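Local coordinates for glutaredoxin 2 (Salmonella enterica subsp. enterica serovar Typhimurium, PDB 3IR4), which probably reduces disulfides and glutathione mixed disulfides as a glutathione-dependent oxidoreductase with a glutathione S-transferase-like fold, at residues Tyr9-Ile21 against Asp174-Thr186. Sequence-based numbering, arbitrary orientation. Where two conformers were deposited one is given.
Sequences YDHCPFCVKARMI and DDIHLFPLLRNLT. With GSH (glutathione), chain B; SO4 (sulfate ion), chain F.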
loop_
_atom_site.group_PDB
_atom_site.type_symbol
_atom_site.label_atom_id
_atom_site.label_comp_id
_atom_site.label_asym_id
_atom_site.label_seq_id
_atom_site.Cartn_x
_atom_site.Cartn_y
_atom_site.Cartn_z
ATOM N N TYR A 9 7.322 -3.888 -5.100
ATOM C CA TYR A 9 7.286 -2.591 -5.809
ATOM C C TYR A 9 6.864 -1.593 -4.720
ATOM O O TYR A 9 5.929 -1.851 -3.971
ATOM C CB TYR A 9 6.272 -2.554 -6.942
ATOM C CG TYR A 9 6.440 -3.621 -7.977
ATOM C CD1 TYR A 9 7.692 -4.053 -8.390
ATOM C CD2 TYR A 9 5.313 -4.189 -8.563
ATOM C CE1 TYR A 9 7.810 -5.092 -9.342
ATOM C CE2 TYR A 9 5.429 -5.187 -9.503
ATOM C CZ TYR A 9 6.676 -5.659 -9.878
ATOM O OH TYR A 9 6.742 -6.688 -10.785
ATOM N N ASP A 10 7.555 -0.470 -4.624
ATOM C CA ASP A 10 7.284 0.521 -3.578
ATOM C C ASP A 10 5.881 1.115 -3.650
ATOM O O ASP A 10 5.273 1.398 -2.617
ATOM C CB ASP A 10 8.403 1.580 -3.610
ATOM C CG ASP A 10 8.366 2.555 -2.439
ATOM O OD1 ASP A 10 7.833 2.242 -1.362
ATOM O OD2 ASP A 10 8.954 3.624 -2.618
ATOM N N HIS A 11 5.349 1.302 -4.852
ATOM C CA HIS A 11 4.020 1.885 -5.000
ATOM C C HIS A 11 2.881 0.912 -4.661
ATOM O O HIS A 11 1.748 1.329 -4.471
ATOM C CB HIS A 11 3.771 2.351 -6.447
ATOM C CG HIS A 11 3.389 1.248 -7.394
ATOM N ND1 HIS A 11 4.315 0.555 -8.137
ATOM C CD2 HIS A 11 2.180 0.742 -7.746
ATOM C CE1 HIS A 11 3.689 -0.337 -8.886
ATOM N NE2 HIS A 11 2.398 -0.252 -8.657
ATOM N N CYS A 12 3.184 -0.382 -4.612
ATOM C CA CYS A 12 2.132 -1.401 -4.565
ATOM C C CYS A 12 1.511 -1.505 -3.186
ATOM O O CYS A 12 2.230 -1.737 -2.237
ATOM C CB CYS A 12 2.745 -2.756 -4.978
ATOM S SG CYS A 12 1.599 -4.149 -4.765
ATOM N N PRO A 13 0.184 -1.305 -3.069
ATOM C CA PRO A 13 -0.420 -1.365 -1.751
ATOM C C PRO A 13 -0.296 -2.734 -1.090
ATOM O O PRO A 13 -0.193 -2.832 0.148
ATOM C CB PRO A 13 -1.872 -0.940 -2.012
ATOM C CG PRO A 13 -2.131 -1.313 -3.404
ATOM C CD PRO A 13 -0.832 -1.055 -4.102
ATOM N N PHE A 14 -0.290 -3.803 -1.877
ATOM C CA PHE A 14 -0.117 -5.144 -1.303
ATOM C C PHE A 14 1.266 -5.285 -0.670
ATOM O O PHE A 14 1.430 -5.974 0.334
ATOM C CB PHE A 14 -0.374 -6.196 -2.380
ATOM C CG PHE A 14 -1.744 -6.141 -2.959
ATOM C CD1 PHE A 14 -1.983 -5.550 -4.187
ATOM C CD2 PHE A 14 -2.834 -6.585 -2.234
ATOM C CE1 PHE A 14 -3.272 -5.505 -4.706
ATOM C CE2 PHE A 14 -4.121 -6.523 -2.761
ATOM C CZ PHE A 14 -4.328 -5.980 -3.992
ATOM N N CYS A 15 2.267 -4.692 -1.297
ATOM C CA CYS A 15 3.605 -4.671 -0.736
ATOM C C CYS A 15 3.672 -3.856 0.554
ATOM O O CYS A 15 4.335 -4.251 1.521
ATOM C CB CYS A 15 4.579 -4.149 -1.771
ATOM S SG CYS A 15 4.810 -5.320 -3.155
ATOM N N VAL A 16 2.957 -2.747 0.615
ATOM C CA VAL A 16 2.880 -1.966 1.849
ATOM C C VAL A 16 2.265 -2.835 2.950
ATOM O O VAL A 16 2.773 -2.848 4.049
ATOM C CB VAL A 16 2.110 -0.649 1.614
ATOM C CG1 VAL A 16 1.861 0.089 2.935
ATOM C CG2 VAL A 16 2.862 0.240 0.608
ATOM N N LYS A 17 1.203 -3.568 2.633
ATOM C CA LYS A 17 0.582 -4.463 3.617
ATOM C C LYS A 17 1.638 -5.405 4.227
ATOM O O LYS A 17 1.721 -5.573 5.433
ATOM C CB LYS A 17 -0.553 -5.288 3.001
ATOM C CG LYS A 17 -1.720 -4.444 2.545
ATOM C CD LYS A 17 -2.817 -5.243 1.884
ATOM C CE LYS A 17 -3.734 -4.354 1.131
ATOM N NZ LYS A 17 -4.938 -5.026 0.618
ATOM N N ALA A 18 2.419 -6.026 3.345
ATOM C CA ALA A 18 3.435 -6.992 3.737
ATOM C C ALA A 18 4.530 -6.378 4.594
ATOM O O ALA A 18 5.109 -7.064 5.409
ATOM C CB ALA A 18 4.050 -7.664 2.526
ATOM N N ARG A 19 4.810 -5.095 4.420
ATOM C CA ARG A 19 5.803 -4.391 5.218
ATOM C C ARG A 19 5.296 -3.970 6.591
ATOM O O ARG A 19 6.097 -3.727 7.493
ATOM C CB ARG A 19 6.253 -3.132 4.481
ATOM C CG ARG A 19 7.063 -3.442 3.258
ATOM C CD ARG A 19 7.290 -2.204 2.421
ATOM N NE ARG A 19 8.101 -1.267 3.180
ATOM C CZ ARG A 19 8.360 -0.017 2.827
ATOM N NH1 ARG A 19 7.852 0.480 1.713
ATOM N NH2 ARG A 19 9.130 0.738 3.607
HETATM N N MSE A 20 3.986 -3.809 6.744
HETATM C CA MSE A 20 3.473 -3.207 7.968
HETATM C C MSE A 20 3.802 -3.936 9.265
HETATM O O MSE A 20 4.161 -3.307 10.231
HETATM C CB MSE A 20 1.960 -2.976 7.887
HETATM C CG MSE A 20 1.578 -1.892 6.898
HETATM SE SE MSE A 20 -0.334 -1.733 6.655
HETATM C CE MSE A 20 -0.799 -0.988 8.367
ATOM N N ILE A 21 3.628 -5.259 9.302
ATOM C CA ILE A 21 3.847 -5.984 10.558
ATOM C C ILE A 21 5.309 -5.917 10.953
ATOM O O ILE A 21 5.626 -5.869 12.144
ATOM C CB ILE A 21 3.323 -7.443 10.529
ATOM C CG1 ILE A 21 1.799 -7.476 10.363
ATOM C CG2 ILE A 21 3.749 -8.225 11.804
ATOM C CD1 ILE A 21 1.004 -6.920 11.477
ATOM N N ASP A 174 -8.360 -4.512 9.206
ATOM C CA ASP A 174 -8.816 -3.264 8.587
ATOM C C ASP A 174 -7.699 -2.242 8.500
ATOM O O ASP A 174 -7.641 -1.475 7.546
ATOM C CB ASP A 174 -10.022 -2.668 9.312
ATOM C CG ASP A 174 -11.319 -3.450 9.088
ATOM O OD1 ASP A 174 -11.384 -4.290 8.166
ATOM O OD2 ASP A 174 -12.290 -3.149 9.833
ATOM N N ASP A 175 -6.803 -2.203 9.479
ATOM C CA ASP A 175 -5.640 -1.313 9.429
ATOM C C ASP A 175 -4.706 -1.689 8.285
ATOM O O ASP A 175 -4.136 -0.837 7.602
ATOM C CB ASP A 175 -4.876 -1.336 10.749
ATOM C CG ASP A 175 -5.700 -0.799 11.877
ATOM O OD1 ASP A 175 -5.930 0.429 11.870
ATOM O OD2 ASP A 175 -6.152 -1.577 12.738
ATOM N N ILE A 176 -4.526 -3.000 8.110
ATOM C CA ILE A 176 -3.678 -3.524 7.056
ATOM C C ILE A 176 -4.222 -3.087 5.690
ATOM O O ILE A 176 -3.469 -2.716 4.800
ATOM C CB ILE A 176 -3.554 -5.054 7.144
ATOM C CG1 ILE A 176 -2.966 -5.486 8.507
ATOM C CG2 ILE A 176 -2.740 -5.567 5.982
ATOM C CD1 ILE A 176 -1.537 -5.030 8.786
ATOM N N HIS A 177 -5.532 -3.118 5.506
ATOM C CA HIS A 177 -6.122 -2.705 4.229
ATOM C C HIS A 177 -6.232 -1.191 4.079
ATOM O O HIS A 177 -6.141 -0.676 2.958
ATOM C CB HIS A 177 -7.481 -3.372 4.018
ATOM C CG HIS A 177 -7.397 -4.840 3.851
ATOM N ND1 HIS A 177 -6.660 -5.437 2.854
ATOM C CD2 HIS A 177 -7.917 -5.838 4.598
ATOM C CE1 HIS A 177 -6.770 -6.748 2.977
ATOM N NE2 HIS A 177 -7.524 -7.014 4.028
ATOM N N LEU A 178 -6.454 -0.460 5.160
ATOM C CA LEU A 178 -6.671 0.974 5.058
ATOM C C LEU A 178 -5.390 1.801 4.889
ATOM O O LEU A 178 -5.321 2.706 4.051
ATOM C CB LEU A 178 -7.440 1.476 6.304
ATOM C CG LEU A 178 -7.674 2.965 6.399
ATOM C CD1 LEU A 178 -8.506 3.486 5.181
ATOM C CD2 LEU A 178 -8.339 3.309 7.719
ATOM N N PHE A 179 -4.384 1.544 5.713
ATOM C CA PHE A 179 -3.183 2.342 5.669
ATOM C C PHE A 179 -2.543 2.450 4.263
ATOM O O PHE A 179 -2.190 3.550 3.865
ATOM C CB PHE A 179 -2.153 1.937 6.720
ATOM C CG PHE A 179 -0.872 2.709 6.596
ATOM C CD1 PHE A 179 -0.832 4.067 6.908
ATOM C CD2 PHE A 179 0.251 2.113 6.075
ATOM C CE1 PHE A 179 0.311 4.790 6.773
ATOM C CE2 PHE A 179 1.426 2.849 5.929
ATOM C CZ PHE A 179 1.448 4.192 6.262
ATOM N N PRO A 180 -2.419 1.347 3.517
ATOM C CA PRO A 180 -1.772 1.476 2.201
ATOM C C PRO A 180 -2.487 2.459 1.282
ATOM O O PRO A 180 -1.828 3.177 0.505
ATOM C CB PRO A 180 -1.798 0.058 1.659
ATOM C CG PRO A 180 -1.832 -0.823 2.891
ATOM C CD PRO A 180 -2.688 -0.064 3.856
ATOM N N LEU A 181 -3.815 2.452 1.310
ATOM C CA LEU A 181 -4.584 3.388 0.507
ATOM C C LEU A 181 -4.281 4.837 0.913
ATOM O O LEU A 181 -4.013 5.697 0.077
ATOM C CB LEU A 181 -6.076 3.063 0.649
ATOM C CG LEU A 181 -7.022 4.052 -0.003
ATOM C CD1 LEU A 181 -6.768 4.173 -1.504
ATOM C CD2 LEU A 181 -8.457 3.636 0.290
ATOM N N LEU A 182 -4.307 5.104 2.216
ATOM C CA LEU A 182 -4.030 6.445 2.695
ATOM C C LEU A 182 -2.595 6.856 2.374
ATOM O O LEU A 182 -2.344 7.995 1.988
ATOM C CB LEU A 182 -4.329 6.592 4.187
ATOM C CG LEU A 182 -5.746 6.241 4.640
ATOM C CD1 LEU A 182 -5.873 6.436 6.137
ATOM C CD2 LEU A 182 -6.793 7.068 3.890
ATOM N N ARG A 183 -1.649 5.950 2.606
ATOM C CA ARG A 183 -0.243 6.222 2.321
ATOM C C ARG A 183 -0.066 6.648 0.866
ATOM O O ARG A 183 0.561 7.657 0.552
ATOM C CB ARG A 183 0.570 4.967 2.657
ATOM C CG ARG A 183 2.086 5.071 2.538
ATOM C CD ARG A 183 2.649 4.603 1.230
ATOM N NE ARG A 183 4.113 4.664 1.285
ATOM C CZ ARG A 183 4.931 4.071 0.421
ATOM N NH1 ARG A 183 4.456 3.396 -0.620
ATOM N NH2 ARG A 183 6.231 4.164 0.601
ATOM N N ASN A 184 -0.790 5.790 -0.251
ATOM C CA ASN A 184 -0.645 6.135 -1.642
ATOM C C ASN A 184 -1.376 7.441 -1.987
ATOM O O ASN A 184 -0.957 8.170 -2.882
ATOM C CB ASN A 184 -0.993 4.931 -2.494
ATOM C CG ASN A 184 0.086 3.828 -2.404
ATOM O OD1 ASN A 184 1.226 4.079 -1.975
ATOM N ND2 ASN A 184 -0.270 2.621 -2.812
ATOM N N LEU A 185 -2.439 7.768 -1.245
ATOM C CA LEU A 185 -3.144 9.025 -1.456
ATOM C C LEU A 185 -2.296 10.248 -1.131
ATOM O O LEU A 185 -2.563 11.332 -1.643
ATOM C CB LEU A 185 -4.471 9.064 -0.725
ATOM C CG LEU A 185 -5.607 8.292 -1.368
ATOM C CD1 LEU A 185 -6.802 8.193 -0.413
ATOM C CD2 LEU A 185 -6.035 8.920 -2.688
ATOM N N THR A 186 -1.250 10.100 -0.330
ATOM C CA THR A 186 -0.368 11.225 -0.047
ATOM C C THR A 186 0.427 11.667 -1.283
ATOM O O THR A 186 1.037 12.729 -1.273
ATOM C CB THR A 186 0.557 11.016 1.157
ATOM O OG1 THR A 186 1.495 9.968 0.900
ATOM C CG2 THR A 186 -0.217 10.746 2.416
HETATM N N1 GSH B . -3.227 -11.238 -4.153
HETATM C CA1 GSH B . -1.905 -10.599 -4.194
HETATM C C1 GSH B . -1.475 -10.236 -2.798
HETATM O O11 GSH B . -2.385 -10.033 -1.950
HETATM O O12 GSH B . -0.257 -10.136 -2.555
HETATM C CB1 GSH B . -1.993 -9.369 -5.086
HETATM C CG1 GSH B . -0.604 -8.812 -5.397
HETATM C CD1 GSH B . -0.565 -7.850 -6.565
HETATM O OE1 GSH B . -1.709 -7.485 -7.174
HETATM N N2 GSH B . 0.584 -7.334 -6.923
HETATM C CA2 GSH B . 0.803 -6.549 -8.133
HETATM C C2 GSH B . 1.606 -7.333 -9.116
HETATM O O2 GSH B . 2.574 -8.130 -8.673
HETATM C CB2 GSH B . 1.504 -5.209 -7.810
HETATM S SG2 GSH B . 0.557 -4.038 -6.782
HETATM N N3 GSH B . 1.373 -7.179 -10.395
HETATM C CA3 GSH B . 1.898 -8.087 -11.384
HETATM C C3 GSH B . 2.805 -7.340 -12.287
HETATM O O31 GSH B . 3.201 -6.186 -11.936
HETATM O O32 GSH B . 3.151 -7.892 -13.363
HETATM S S SO4 F . -9.450 -10.243 4.190
HETATM O O1 SO4 F . -10.003 -10.991 5.344
HETATM O O2 SO4 F . -10.380 -9.118 3.966
HETATM O O3 SO4 F . -8.119 -9.775 4.582
HETATM O O4 SO4 F . -9.459 -11.126 3.033
#
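The His177 ring takes both partners at its edge: Lys17 NZ donates a hydrogen bond to His177 ND1, almost in the ring plane, at 2.9 Å, and on the far nitrogen His177 NE2 gives a nearly straight bond to a sulfate oxygen. The lysine gets there by running extended beyond CG, its CG passing 3.3 Å from Ile176 O. At the Phe179 ring, Arg183 CB covers one face near the rim, while the selenium of Met20, a selenomethionine, stands at the edge, a Met-aromatic contact. A bend at chi3 (70°) turns Met20 CE back onto Phe179 CB, 3.6 Å away. The guanidinium of Arg183 meets Asp10 end-on: NH1 reaches Asp10 O at 2.9 Å, in the guanidinium plane, and NH2 forms a salt bridge to Asp10 OD1 at 3.2 Å, from the syn side but tilted out of the carboxylate plane, which is turned 60° from the guanidinium plane. Arg19 joins the same carboxylate, which probably eases the nearness of the two arginines; Arg183 NH2 is also hydrogen-bonded to Asn211 OD1. The contact joins the thioredoxin-like N-terminal domain to the all-helical C-terminal domain of a GST-like fold; the axes of helices 13-21 and 174-185 approach to 8.7 Å, their N-to-C directions 123° apart. Between them Pro180 is a knob among Pro13, Val16, Lys17 and Met20; helix 174-185 kinks here, as a proline nitrogen has no hydrogen to give, leaving Ile176 O buried without a hydrogen-bond partner. Beside it Asn184 ND2 makes a weak bond to His11 O, in the turn leading to N-cap Cys12. Cys12 opens a CxxC pattern and is covalently bonded, SG to SG2 of glutathione at 2.3 Å, consistent with a mixed disulfide; glutathione CB1 lies over one Phe14 face.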